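Local coordinates for N-acetylglucosamine-6-phosphate deacetylase (Thermotoga maritima, PDB 1O12), which probably removes the acetyl group from N-acetylglucosamine 6-phosphate, as a metal-dependent hydrolase that holds one divalent cation per subunit, at residues T94-L99 / G137-K142. Residues are numbered along the deposited sequence; the frame is centred on the assembly and turned at random.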
loop_
_atom_site.group_PDB
_atom_site.type_symbol
_atom_site.label_atom_id
_atom_site.label_comp_id
_atom_site.label_asym_id
_atom_site.label_seq_id
_atom_site.Cartn_x
_atom_site.Cartn_y
_atom_site.Cartn_z
ATOM N N THR A 94 -6.162 -14.761 24.598
ATOM C CA THR A 94 -5.905 -14.116 25.874
ATOM C C THR A 94 -5.413 -12.697 25.652
ATOM O O THR A 94 -5.253 -12.243 24.517
ATOM C CB THR A 94 -4.804 -14.863 26.620
ATOM O OG1 THR A 94 -3.615 -14.874 25.810
ATOM C CG2 THR A 94 -5.225 -16.305 26.896
ATOM N N VAL A 95 -5.198 -11.983 26.749
ATOM C CA VAL A 95 -4.620 -10.648 26.676
ATOM C C VAL A 95 -3.376 -10.751 27.573
ATOM O O VAL A 95 -3.135 -11.810 28.141
ATOM C CB VAL A 95 -5.588 -9.570 27.198
ATOM C CG1 VAL A 95 -6.714 -9.386 26.212
ATOM C CG2 VAL A 95 -6.135 -9.957 28.556
ATOM N N SER A 96 -2.571 -9.697 27.680
ATOM C CA SER A 96 -1.395 -9.757 28.548
ATOM C C SER A 96 -1.843 -10.090 29.977
ATOM O O SER A 96 -2.832 -9.543 30.492
ATOM C CB SER A 96 -0.639 -8.434 28.536
ATOM O OG SER A 96 -0.040 -8.228 27.271
ATOM N N THR A 97 -1.113 -11.002 30.608
ATOM C CA THR A 97 -1.473 -11.420 31.946
ATOM C C THR A 97 -0.316 -12.127 32.656
ATOM O O THR A 97 0.821 -12.113 32.180
ATOM C CB THR A 97 -2.737 -12.334 31.866
ATOM O OG1 THR A 97 -3.334 -12.436 33.167
ATOM C CG2 THR A 97 -2.375 -13.737 31.303
ATOM N N SER A 98 -0.607 -12.745 33.793
ATOM C CA SER A 98 0.433 -13.442 34.557
ATOM C C SER A 98 0.753 -14.845 34.040
ATOM O O SER A 98 -0.091 -15.495 33.439
ATOM C CB SER A 98 0.026 -13.530 36.040
ATOM O OG SER A 98 -1.279 -14.068 36.216
ATOM N N LEU A 99 1.974 -15.312 34.269
ATOM C CA LEU A 99 2.344 -16.662 33.859
ATOM C C LEU A 99 1.352 -17.612 34.544
ATOM O O LEU A 99 1.060 -18.699 34.046
ATOM C CB LEU A 99 3.770 -17.013 34.316
ATOM C CG LEU A 99 4.659 -17.834 33.360
ATOM C CD1 LEU A 99 5.876 -18.379 34.105
ATOM C CD2 LEU A 99 3.885 -18.978 32.761
ATOM N N GLY A 137 -1.811 -0.688 23.622
ATOM C CA GLY A 137 -3.238 -0.524 23.407
ATOM C C GLY A 137 -4.186 -1.531 24.027
ATOM O O GLY A 137 -4.373 -2.632 23.507
ATOM N N ALA A 138 -4.802 -1.170 25.135
ATOM C CA ALA A 138 -5.755 -2.071 25.776
ATOM C C ALA A 138 -5.115 -3.223 26.548
ATOM O O ALA A 138 -5.813 -3.970 27.229
ATOM C CB ALA A 138 -6.738 -2.616 24.746
ATOM N N HIS A 139 -3.804 -3.392 26.446
ATOM C CA HIS A 139 -3.160 -4.459 27.208
ATOM C C HIS A 139 -2.672 -3.836 28.521
ATOM O O HIS A 139 -2.253 -2.674 28.547
ATOM C CB HIS A 139 -1.976 -5.069 26.432
ATOM C CG HIS A 139 -2.367 -6.148 25.464
ATOM N ND1 HIS A 139 -2.514 -7.467 25.834
ATOM C CD2 HIS A 139 -2.658 -6.099 24.141
ATOM C CE1 HIS A 139 -2.875 -8.182 24.784
ATOM N NE2 HIS A 139 -2.970 -7.376 23.744
ATOM N N SER A 140 -2.757 -4.590 29.613
ATOM C CA SER A 140 -2.295 -4.086 30.905
ATOM C C SER A 140 -0.768 -3.967 30.886
ATOM O O SER A 140 -0.044 -4.970 30.769
ATOM C CB SER A 140 -2.732 -5.020 32.024
ATOM O OG SER A 140 -2.730 -4.318 33.243
ATOM N N GLU A 141 -0.277 -2.740 31.000
ATOM C CA GLU A 141 1.163 -2.503 30.947
ATOM C C GLU A 141 1.930 -3.289 31.993
ATOM O O GLU A 141 3.080 -3.700 31.754
ATOM C CB GLU A 141 1.472 -1.006 31.091
ATOM C CG GLU A 141 2.922 -0.635 30.766
ATOM C CD GLU A 141 3.105 0.857 30.505
ATOM O OE1 GLU A 141 2.224 1.466 29.855
ATOM O OE2 GLU A 141 4.134 1.424 30.932
ATOM N N LYS A 142 1.299 -3.523 33.140
ATOM C CA LYS A 142 1.977 -4.251 34.203
ATOM C C LYS A 142 2.378 -5.689 33.855
ATOM O O LYS A 142 3.405 -6.160 34.317
ATOM C CB LYS A 142 1.148 -4.223 35.505
ATOM C CG LYS A 142 -0.295 -4.702 35.400
ATOM C CD LYS A 142 -0.938 -4.799 36.792
ATOM C CE LYS A 142 -2.432 -5.161 36.720
ATOM N NZ LYS A 142 -3.291 -4.049 36.156
HETATM O O HOH W 1 -3.652 -6.994 29.631
#
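His-139 turns the edge of its imidazole ring to the loop at Ser-96, and ND1 accepts a hydrogen bond from Ser-96 N at 2.9 Å. The donor lies only 2° out of the ring plane and the bond is fairly straight, with an N-H...ND1 angle of 157°. The other ring nitrogen, NE2, is hydrogen-bonded to OE2 of Glu-127, a ligand of the Fe(III) ion, and His-188, a second ligand, meets the His-139 ring edge-to-face. With CG beside the backbone N and roughly anti to the carbonyl carbon (chi1 -85°), the ring is carried to the other loop. Ser-96 holds OG beside its backbone N, bringing OG to 3.0 Å from ND1 of His-139. Val-95 meets CE1 of His-139 with its CA at 3.6 Å and its CB at 3.9 Å. A leucine in place of His-139 would probably leave Ser-96 N without its acceptor and the Glu-127 carboxylate without its second-shell partner. A water bridges the two loops, donating to Ser-96 O and accepting from Ser-140 N. The buried contact links the loops that follow strands 87-93 and 121-127, which pair in parallel in the TIM barrel of the amidohydrolase family, and that lead to helices 99-115 and 149-152.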